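PDB 4ZM6: N-acetyl-beta-D glucosaminidase from Rhizomucor miehei CAU432, which probably hydrolyses terminal N-acetyl-beta-D-glucosamine residues through a family 3 glycosidase region and carries a GCN5-related glucosamine N-acetyltransferase region that binds acetyl-CoA. Local coordinates for residues Leu33-Asn38 with Arg67-Lys72. Sequence-based numbering, arbitrary orientation.
Sequences LIENHN and RNAGHK
His71 reaches from the loop after helix 52-68 to the C-terminal end of helix 28-37, where Ile34 and Asn38 receive its ring. Its CB leaves the backbone with CG anti to the carbonyl carbon (chi1 -79°), which swings the imidazole across the gap. Asn38 OD1 sits over one ring face, on the CD2-NE2 side, with amide and ring planes 48° apart; it is modelled too close for its detail to be trusted and is not hydrogen-bonded to NE2. ND1 turns back to its own chain and is hydrogen-bonded to Ala66 O in the last turn of helix 52-68. CE1 points at helix 28-37: Ile34 O meets it at the ring edge, near the ring plane, and Ile34 CG2 packs on it at 3.4 Å. With NE2 weakly hydrogen-bonded to Leu39 O, the ring's rotation is probably restrained; if both bonds are real, they would favour the doubly protonated ring. Ala69 CB rests on Glu35 CG at 3.7 Å, before Gly70 ends its helix in a Schellman motif. The helix ends meet outside the TIM-barrel-like domain, leading into parallel strands 41-44 and 76-79, with helix 304-318 against Leu33 and His37 and Trp343 against His71.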
loop_
_atom_site.group_PDB
_atom_site.type_symbol
_atom_site.label_atom_id
_atom_site.label_comp_id
_atom_site.label_asym_id
_atom_site.label_seq_id
_atom_site.Cartn_x
_atom_site.Cartn_y
_atom_site.Cartn_z
ATOM N N LEU A 33 48.263 -5.566 -5.507
ATOM C CA LEU A 33 46.918 -5.680 -6.087
ATOM C C LEU A 33 46.468 -4.388 -6.760
ATOM O O LEU A 33 45.975 -4.412 -7.890
ATOM C CB LEU A 33 45.900 -6.084 -5.012
ATOM C CG LEU A 33 46.033 -7.502 -4.447
ATOM C CD1 LEU A 33 45.114 -7.697 -3.250
ATOM C CD2 LEU A 33 45.746 -8.545 -5.520
ATOM N N ILE A 34 46.649 -3.268 -6.064
ATOM C CA ILE A 34 46.292 -1.958 -6.608
ATOM C C ILE A 34 47.154 -1.660 -7.836
ATOM O O ILE A 34 46.634 -1.396 -8.922
ATOM C CB ILE A 34 46.459 -0.830 -5.555
ATOM C CG1 ILE A 34 45.494 -1.030 -4.378
ATOM C CG2 ILE A 34 46.197 0.542 -6.171
ATOM C CD1 ILE A 34 45.916 -0.312 -3.112
ATOM N N GLU A 35 48.471 -1.746 -7.658
ATOM C CA GLU A 35 49.426 -1.280 -8.665
ATOM C C GLU A 35 49.474 -2.148 -9.932
ATOM O O GLU A 35 49.532 -1.618 -11.045
ATOM C CB GLU A 35 50.820 -1.157 -8.039
ATOM C CG GLU A 35 51.781 -0.262 -8.811
ATOM C CD GLU A 35 52.898 0.302 -7.948
ATOM O OE1 GLU A 35 53.860 0.847 -8.526
ATOM O OE2 GLU A 35 52.817 0.210 -6.701
ATOM N N ASN A 36 49.438 -3.469 -9.759
ATOM C CA ASN A 36 49.535 -4.412 -10.885
ATOM C C ASN A 36 48.185 -4.777 -11.492
ATOM O O ASN A 36 48.026 -4.777 -12.714
ATOM C CB ASN A 36 50.244 -5.701 -10.449
ATOM C CG ASN A 36 51.749 -5.541 -10.361
ATOM O OD1 ASN A 36 52.456 -5.701 -11.356
ATOM N ND2 ASN A 36 52.249 -5.233 -9.165
ATOM N N HIS A 37 47.221 -5.086 -10.628
ATOM C CA HIS A 37 45.955 -5.692 -11.044
ATOM C C HIS A 37 44.754 -4.736 -11.017
ATOM O O HIS A 37 43.610 -5.182 -11.133
ATOM C CB HIS A 37 45.686 -6.916 -10.170
ATOM C CG HIS A 37 46.865 -7.832 -10.056
ATOM N ND1 HIS A 37 47.092 -8.866 -10.939
ATOM C CD2 HIS A 37 47.896 -7.852 -9.179
ATOM C CE1 HIS A 37 48.205 -9.491 -10.603
ATOM N NE2 HIS A 37 48.713 -8.896 -9.540
ATOM N N ASN A 38 45.019 -3.435 -10.868
ATOM C CA ASN A 38 43.998 -2.386 -11.000
ATOM C C ASN A 38 42.816 -2.536 -10.027
ATOM O O ASN A 38 41.675 -2.231 -10.381
ATOM C CB ASN A 38 43.494 -2.340 -12.456
ATOM C CG ASN A 38 42.861 -1.003 -12.834
ATOM O OD1 ASN A 38 43.119 0.028 -12.215
ATOM N ND2 ASN A 38 42.035 -1.022 -13.873
ATOM N N ARG A 67 46.887 6.566 -7.511
ATOM C CA ARG A 67 47.068 7.621 -8.514
ATOM C C ARG A 67 48.396 7.478 -9.253
ATOM O O ARG A 67 48.444 7.603 -10.480
ATOM C CB ARG A 67 46.975 9.007 -7.875
ATOM C CG ARG A 67 47.084 10.146 -8.884
ATOM C CD ARG A 67 46.206 11.320 -8.488
ATOM N NE ARG A 67 45.992 12.297 -9.556
ATOM C CZ ARG A 67 45.250 12.096 -10.647
ATOM N NH1 ARG A 67 44.655 10.928 -10.867
ATOM N NH2 ARG A 67 45.117 13.071 -11.540
ATOM N N ASN A 68 49.468 7.228 -8.501
ATOM C CA ASN A 68 50.783 6.959 -9.088
ATOM C C ASN A 68 50.750 5.758 -10.029
ATOM O O ASN A 68 51.409 5.763 -11.069
ATOM C CB ASN A 68 51.840 6.720 -7.997
ATOM C CG ASN A 68 52.433 8.010 -7.450
ATOM O OD1 ASN A 68 52.144 9.111 -7.928
ATOM N ND2 ASN A 68 53.288 7.872 -6.443
ATOM N N ALA A 69 49.971 4.740 -9.662
ATOM C CA ALA A 69 49.852 3.522 -10.463
ATOM C C ALA A 69 48.992 3.678 -11.725
ATOM O O ALA A 69 48.841 2.719 -12.483
ATOM C CB ALA A 69 49.313 2.389 -9.607
ATOM N N GLY A 70 48.417 4.862 -11.937
ATOM C CA GLY A 70 47.755 5.203 -13.199
ATOM C C GLY A 70 46.288 4.823 -13.310
ATOM O O GLY A 70 45.792 4.602 -14.417
ATOM N N HIS A 71 45.586 4.758 -12.177
ATOM C CA HIS A 71 44.147 4.467 -12.174
ATOM C C HIS A 71 43.371 5.609 -12.807
ATOM O O HIS A 71 43.689 6.779 -12.581
ATOM C CB HIS A 71 43.623 4.272 -10.752
ATOM C CG HIS A 71 43.920 2.927 -10.175
ATOM N ND1 HIS A 71 45.168 2.574 -9.716
ATOM C CD2 HIS A 71 43.122 1.854 -9.965
ATOM C CE1 HIS A 71 45.132 1.337 -9.258
ATOM N NE2 HIS A 71 43.901 0.877 -9.397
ATOM N N LYS A 72 42.344 5.273 -13.582
ATOM C CA LYS A 72 41.476 6.288 -14.175
ATOM C C LYS A 72 40.645 6.977 -13.086
ATOM O O LYS A 72 40.532 8.206 -13.075
ATOM C CB LYS A 72 40.566 5.672 -15.244
ATOM C CG LYS A 72 39.929 6.697 -16.171
ATOM C CD LYS A 72 39.128 6.033 -17.282
ATOM C CE LYS A 72 38.315 7.047 -18.074
ATOM N NZ LYS A 72 37.273 6.389 -18.912
#